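Phenazine biosynthesis protein, PhzF family (Bacillus anthracis, PDB 3EDN) belongs to the PhzF family of phenazine biosynthesis proteins, has a diaminopimelate epimerase-like fold, and probably acts as an isomerase, as PhzF itself does. Local coordinates at residues A[125-129]-A[238-243]; A[248-254]-A[268-274]. Residues are numbered along the deposited sequence.

Interaction 1: residues A[125-129]-A[238-243]; sequences APQFK and AYYATY
Phe-128 is the bump of this contact, and the last turns of helix 230-244 provide its hollow. Residues 125-129 run extended, from a polyproline-like Ala-125 and Pro-126 (phi/psi -68/145) into strand 127-129. The helical segment 238-243 ends in a wider pi-type turn at 240-243. The axes of strand and helix cross at -66° and come no nearer than 10.6 Å, so side chains must fill the gap. In register, the CA atoms of Pro-126 and Ala-238 lie 6.7 Å apart.

Phe-128, rotamer m (chi1 -67°, chi2 -76°), drives its ring tip against the helix: CZ lies 3.8 Å from Ala-238 CB and 3.6 Å from Tyr-239 N, with the latter near the ring plane. Small Ala-238 lets the ring in close, and its CB also meets Pro-126 CB at 3.7 Å. One wall of the hollow is Tyr-243 (m), whose edge meets the Phe-128 face in a T-shaped pair, centroids 5.8 Å apart and planes at 77°. Thr-242 OG1 borders the hollow, 4.1 Å from Phe-128 CE2. Beyond the ring, Val-156 on the adjacent strand 156-159 adds to the packing.

No hydrogen bond crosses the contact. Thr-242 OG1 donates within the helix to Ala-238 O (2.6 Å), and Tyr-239 OH is bonded to Pro-154 O. Cohesion therefore rests on apolar and aromatic fit, with 215 Å² buried.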
# COMPACT_ATOMS: atom_id res chain seq x y z
N ALA A 125 6.75 23.50 -17.06
CA ALA A 125 7.16 24.50 -18.02
C ALA A 125 8.33 24.02 -18.87
O ALA A 125 9.25 23.39 -18.36
CB ALA A 125 7.52 25.82 -17.32
N PRO A 126 8.29 24.29 -20.18
CA PRO A 126 9.32 23.71 -21.05
C PRO A 126 10.75 24.24 -20.86
O PRO A 126 10.96 25.43 -20.58
CB PRO A 126 8.82 24.04 -22.47
CG PRO A 126 7.91 25.20 -22.29
CD PRO A 126 7.31 25.10 -20.93
N GLN A 127 11.71 23.33 -21.03
CA GLN A 127 13.13 23.64 -21.07
C GLN A 127 13.71 23.08 -22.36
O GLN A 127 13.38 21.96 -22.75
CB GLN A 127 13.85 22.98 -19.91
CG GLN A 127 13.34 23.36 -18.54
CD GLN A 127 14.03 22.55 -17.48
OE1 GLN A 127 15.20 22.78 -17.19
NE2 GLN A 127 13.33 21.55 -16.93
N PHE A 128 14.58 23.86 -23.00
CA PHE A 128 15.32 23.40 -24.17
C PHE A 128 16.83 23.58 -23.99
O PHE A 128 17.26 24.53 -23.34
CB PHE A 128 14.90 24.19 -25.41
CG PHE A 128 13.48 23.94 -25.85
CD1 PHE A 128 13.13 22.77 -26.51
CD2 PHE A 128 12.50 24.89 -25.62
CE1 PHE A 128 11.82 22.54 -26.92
CE2 PHE A 128 11.18 24.68 -26.03
CZ PHE A 128 10.84 23.50 -26.68
N LYS A 129 17.60 22.70 -24.61
CA LYS A 129 19.06 22.86 -24.75
C LYS A 129 19.44 22.52 -26.18
O LYS A 129 18.89 21.58 -26.75
CB LYS A 129 19.78 21.90 -23.81
CG LYS A 129 19.38 22.01 -22.36
CD LYS A 129 20.13 21.00 -21.48
CE LYS A 129 19.90 21.25 -19.99
NZ LYS A 129 20.64 22.47 -19.49
N ALA A 238 5.56 22.95 -27.43
CA ALA A 238 6.43 24.06 -27.06
C ALA A 238 7.40 24.38 -28.18
O ALA A 238 7.70 25.54 -28.44
CB ALA A 238 7.18 23.75 -25.79
N TYR A 239 7.94 23.33 -28.79
CA TYR A 239 8.87 23.48 -29.90
C TYR A 239 8.18 24.20 -31.05
O TYR A 239 8.73 25.14 -31.64
CB TYR A 239 9.36 22.09 -30.33
CG TYR A 239 10.37 22.10 -31.43
CD1 TYR A 239 11.73 22.01 -31.16
CD2 TYR A 239 9.98 22.17 -32.76
CE1 TYR A 239 12.67 22.01 -32.18
CE2 TYR A 239 10.90 22.16 -33.79
CZ TYR A 239 12.24 22.11 -33.49
OH TYR A 239 13.13 22.07 -34.53
N TYR A 240 6.97 23.78 -31.39
CA TYR A 240 6.21 24.38 -32.48
C TYR A 240 6.01 25.87 -32.24
O TYR A 240 6.22 26.68 -33.14
CB TYR A 240 4.85 23.68 -32.57
CG TYR A 240 4.00 23.99 -33.78
CD1 TYR A 240 4.25 23.39 -35.00
CD2 TYR A 240 2.92 24.86 -33.68
CE1 TYR A 240 3.45 23.65 -36.10
CE2 TYR A 240 2.11 25.12 -34.77
CZ TYR A 240 2.38 24.51 -35.97
OH TYR A 240 1.59 24.77 -37.07
N ALA A 241 5.61 26.21 -31.02
CA ALA A 241 5.35 27.60 -30.65
C ALA A 241 6.64 28.43 -30.60
O ALA A 241 6.57 29.65 -30.67
CB ALA A 241 4.63 27.66 -29.30
N THR A 242 7.79 27.77 -30.47
CA THR A 242 9.07 28.46 -30.30
C THR A 242 9.86 28.58 -31.61
O THR A 242 10.54 29.60 -31.83
CB THR A 242 9.94 27.77 -29.21
OG1 THR A 242 9.20 27.66 -27.99
CG2 THR A 242 11.22 28.57 -28.92
N TYR A 243 9.73 27.59 -32.49
CA TYR A 243 10.52 27.53 -33.72
C TYR A 243 9.73 27.54 -35.02
O TYR A 243 10.28 27.87 -36.08
CB TYR A 243 11.40 26.27 -33.74
CG TYR A 243 12.37 26.16 -32.58
CD1 TYR A 243 13.53 26.93 -32.55
CD2 TYR A 243 12.14 25.29 -31.54
CE1 TYR A 243 14.42 26.83 -31.49
CE2 TYR A 243 13.02 25.18 -30.48
CZ TYR A 243 14.16 25.95 -30.45
OH TYR A 243 15.02 25.84 -29.38

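Interaction 2: residues A[248-254]-A[268-274]; sequences FDHEMEL and VTVYVTK. With SO4 (sulfate ion), chain I.
Lys-274 grips Phe-248 twice: its NZ donates to Phe-248 O (2.8 Å) while lying 4.2 Å from the centroid of the same residue's ring, 13° off the normal, a cation-pi contact. Lys-274 CE adds a CH-pi contact at 3.7 Å to that centroid. Chi1 of Lys-274 is p and the rest of the chain is extended; Phe-248 has chi1 p. Next to it, His-250 (phi/psi 71/-54) forms a classic gamma turn, closed by Glu-251 N to Asp-249 O (2.7 Å). Asp-249 N donates to O4 of a sulfate (2.8 Å), probably from the crystallisation liquor.

Strands 251-254 and 268-273 then run antiparallel, at 162° and 4.7 Å between axes. Met-252 (a selenomethionine) pairs with Val-272 and Leu-254 with Val-270 as hydrogen-bonded pairs: Met-252 N to Val-272 O and Val-272 N to Met-252 O are both 2.9 Å, Leu-254 N to Val-270 O 3.0 Å and Val-270 N to Leu-254 O 2.8 Å. Glu-251/Thr-273 and Glu-253/Tyr-271 are non-hydrogen-bonded pairs, CA atoms 4.4 Å apart. Lys-274 N to His-250 O (2.8 Å) extends the ladder.

On the face of Met-252, Leu-254, Val-270 and Val-272, Met-252 SE meets Val-272 CG2 at 3.7 Å. On the other, a water bridges Glu-253 OE1 (2.8 Å) and Tyr-271 OH (2.6 Å). This is an antiparallel beta hairpin, packed on helix 230-244 within the diaminopimelate epimerase-like fold.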
# COMPACT_ATOMS: atom_id res chain seq x y z
N PHE A 248 1.51 34.21 -32.16
CA PHE A 248 0.20 34.01 -31.60
C PHE A 248 0.00 34.92 -30.40
O PHE A 248 0.96 35.36 -29.76
CB PHE A 248 -0.04 32.53 -31.25
CG PHE A 248 0.72 32.04 -30.05
CD1 PHE A 248 0.08 31.88 -28.84
CD2 PHE A 248 2.06 31.70 -30.14
CE1 PHE A 248 0.76 31.40 -27.73
CE2 PHE A 248 2.75 31.24 -29.04
CZ PHE A 248 2.10 31.08 -27.84
N ASP A 249 -1.25 35.23 -30.13
CA ASP A 249 -1.59 36.00 -28.96
C ASP A 249 -2.25 35.09 -27.94
O ASP A 249 -3.24 34.40 -28.24
CB ASP A 249 -2.49 37.17 -29.33
CG ASP A 249 -1.86 38.08 -30.38
OD1 ASP A 249 -0.65 38.37 -30.26
OD2 ASP A 249 -2.58 38.50 -31.31
N HIS A 250 -1.64 35.08 -26.75
CA HIS A 250 -2.20 34.47 -25.55
C HIS A 250 -2.23 32.94 -25.56
O HIS A 250 -1.71 32.30 -24.66
CB HIS A 250 -3.58 35.07 -25.24
CG HIS A 250 -4.29 34.41 -24.09
ND1 HIS A 250 -5.64 34.16 -24.10
CD2 HIS A 250 -3.83 33.95 -22.90
CE1 HIS A 250 -5.99 33.57 -22.97
NE2 HIS A 250 -4.91 33.43 -22.23
N GLU A 251 -2.83 32.35 -26.59
CA GLU A 251 -3.12 30.92 -26.54
C GLU A 251 -3.17 30.36 -27.94
O GLU A 251 -3.71 30.97 -28.85
CB GLU A 251 -4.49 30.69 -25.85
CG GLU A 251 -5.65 31.49 -26.49
CD GLU A 251 -6.98 31.39 -25.74
OE1 GLU A 251 -7.02 30.89 -24.60
OE2 GLU A 251 -8.01 31.84 -26.31
N MSE A 252 -2.61 29.17 -28.10
CA MSE A 252 -2.75 28.46 -29.35
C MSE A 252 -2.83 26.98 -29.03
O MSE A 252 -2.47 26.56 -27.94
CB MSE A 252 -1.55 28.76 -30.24
CG MSE A 252 -0.26 28.31 -29.61
SE MSE A 252 0.18 26.55 -30.25
CE MSE A 252 1.37 27.20 -31.62
N GLU A 253 -3.36 26.20 -29.95
CA GLU A 253 -3.33 24.76 -29.75
C GLU A 253 -2.99 24.06 -31.04
O GLU A 253 -3.17 24.61 -32.13
CB GLU A 253 -4.65 24.24 -29.17
CG GLU A 253 -5.76 23.98 -30.15
CD GLU A 253 -7.05 23.63 -29.43
OE1 GLU A 253 -7.51 22.47 -29.54
OE2 GLU A 253 -7.58 24.50 -28.69
N LEU A 254 -2.45 22.86 -30.92
CA LEU A 254 -2.18 22.04 -32.07
C LEU A 254 -2.39 20.59 -31.71
O LEU A 254 -2.42 20.24 -30.54
CB LEU A 254 -0.74 22.24 -32.54
CG LEU A 254 0.39 21.71 -31.65
CD1 LEU A 254 1.58 21.28 -32.50
CD2 LEU A 254 0.79 22.71 -30.57
N VAL A 268 -2.47 13.65 -29.71
CA VAL A 268 -2.43 14.42 -28.48
C VAL A 268 -2.68 15.88 -28.82
O VAL A 268 -2.06 16.43 -29.73
CB VAL A 268 -1.09 14.29 -27.77
CG1 VAL A 268 -1.14 15.02 -26.42
CG2 VAL A 268 -0.75 12.83 -27.58
N THR A 269 -3.62 16.50 -28.11
CA THR A 269 -3.83 17.94 -28.25
C THR A 269 -2.93 18.69 -27.28
O THR A 269 -2.87 18.37 -26.10
CB THR A 269 -5.31 18.29 -28.05
OG1 THR A 269 -6.09 17.58 -29.03
CG2 THR A 269 -5.55 19.79 -28.21
N VAL A 270 -2.20 19.68 -27.80
CA VAL A 270 -1.28 20.47 -26.98
C VAL A 270 -1.70 21.92 -26.96
O VAL A 270 -1.90 22.51 -28.02
CB VAL A 270 0.18 20.33 -27.46
CG1 VAL A 270 1.13 21.02 -26.45
CG2 VAL A 270 0.54 18.85 -27.66
N TYR A 271 -1.86 22.46 -25.76
CA TYR A 271 -2.24 23.87 -25.58
C TYR A 271 -1.04 24.65 -25.09
O TYR A 271 -0.38 24.27 -24.11
CB TYR A 271 -3.37 24.00 -24.55
CG TYR A 271 -4.55 23.11 -24.83
CD1 TYR A 271 -5.69 23.62 -25.42
CD2 TYR A 271 -4.50 21.75 -24.52
CE1 TYR A 271 -6.78 22.79 -25.69
CE2 TYR A 271 -5.57 20.93 -24.79
CZ TYR A 271 -6.70 21.45 -25.36
OH TYR A 271 -7.77 20.61 -25.62
N VAL A 272 -0.73 25.74 -25.78
CA VAL A 272 0.43 26.56 -25.44
C VAL A 272 -0.08 27.94 -25.07
O VAL A 272 -0.79 28.57 -25.86
CB VAL A 272 1.39 26.69 -26.62
CG1 VAL A 272 2.66 27.43 -26.18
CG2 VAL A 272 1.75 25.32 -27.17
N THR A 273 0.22 28.37 -23.85
CA THR A 273 -0.32 29.64 -23.34
C THR A 273 0.82 30.55 -22.92
O THR A 273 1.82 30.11 -22.35
CB THR A 273 -1.25 29.40 -22.15
OG1 THR A 273 -2.36 28.60 -22.58
CG2 THR A 273 -1.76 30.72 -21.57
N LYS A 274 0.69 31.84 -23.22
CA LYS A 274 1.61 32.78 -22.61
C LYS A 274 0.86 33.85 -21.86
O LYS A 274 -0.22 34.29 -22.27
CB LYS A 274 2.60 33.37 -23.61
CG LYS A 274 1.98 34.11 -24.76
CD LYS A 274 3.02 34.39 -25.84
CE LYS A 274 2.35 34.69 -27.17
NZ LYS A 274 3.30 35.21 -28.19
S SO4 I . -3.72 35.12 -32.64
O1 SO4 I . -5.17 35.28 -32.76
O2 SO4 I . -3.19 34.61 -33.90
O3 SO4 I . -3.11 36.42 -32.34
O4 SO4 I . -3.41 34.19 -31.56
O HOH W 1 3.99 35.96 -30.90
O HOH W 2 -9.15 21.84 -27.40

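How the interactions relate
Helix 230-244 joins the two contacts, whose centres lie 12 Å apart: its residues 238-243 take Phe-128 in interaction 1, and other side chains of the same turns lie on the hairpin of interaction 2. Tyr-240 CD2 reaches Met-252 CE at 3.5 Å, Tyr-240 CG reaches Leu-254 CD1 at 3.9 Å, and Ala-241 CB lies 3.7 Å from Val-272 CG1. The helix thus packs against strands at two places, consistent with the diaminopimelate epimerase-like fold, in which a mixed sheet curls round a central helix. Through a short loop it leads into strand 251-258. The sulfate at Asp-249 marks no substrate site on this evidence.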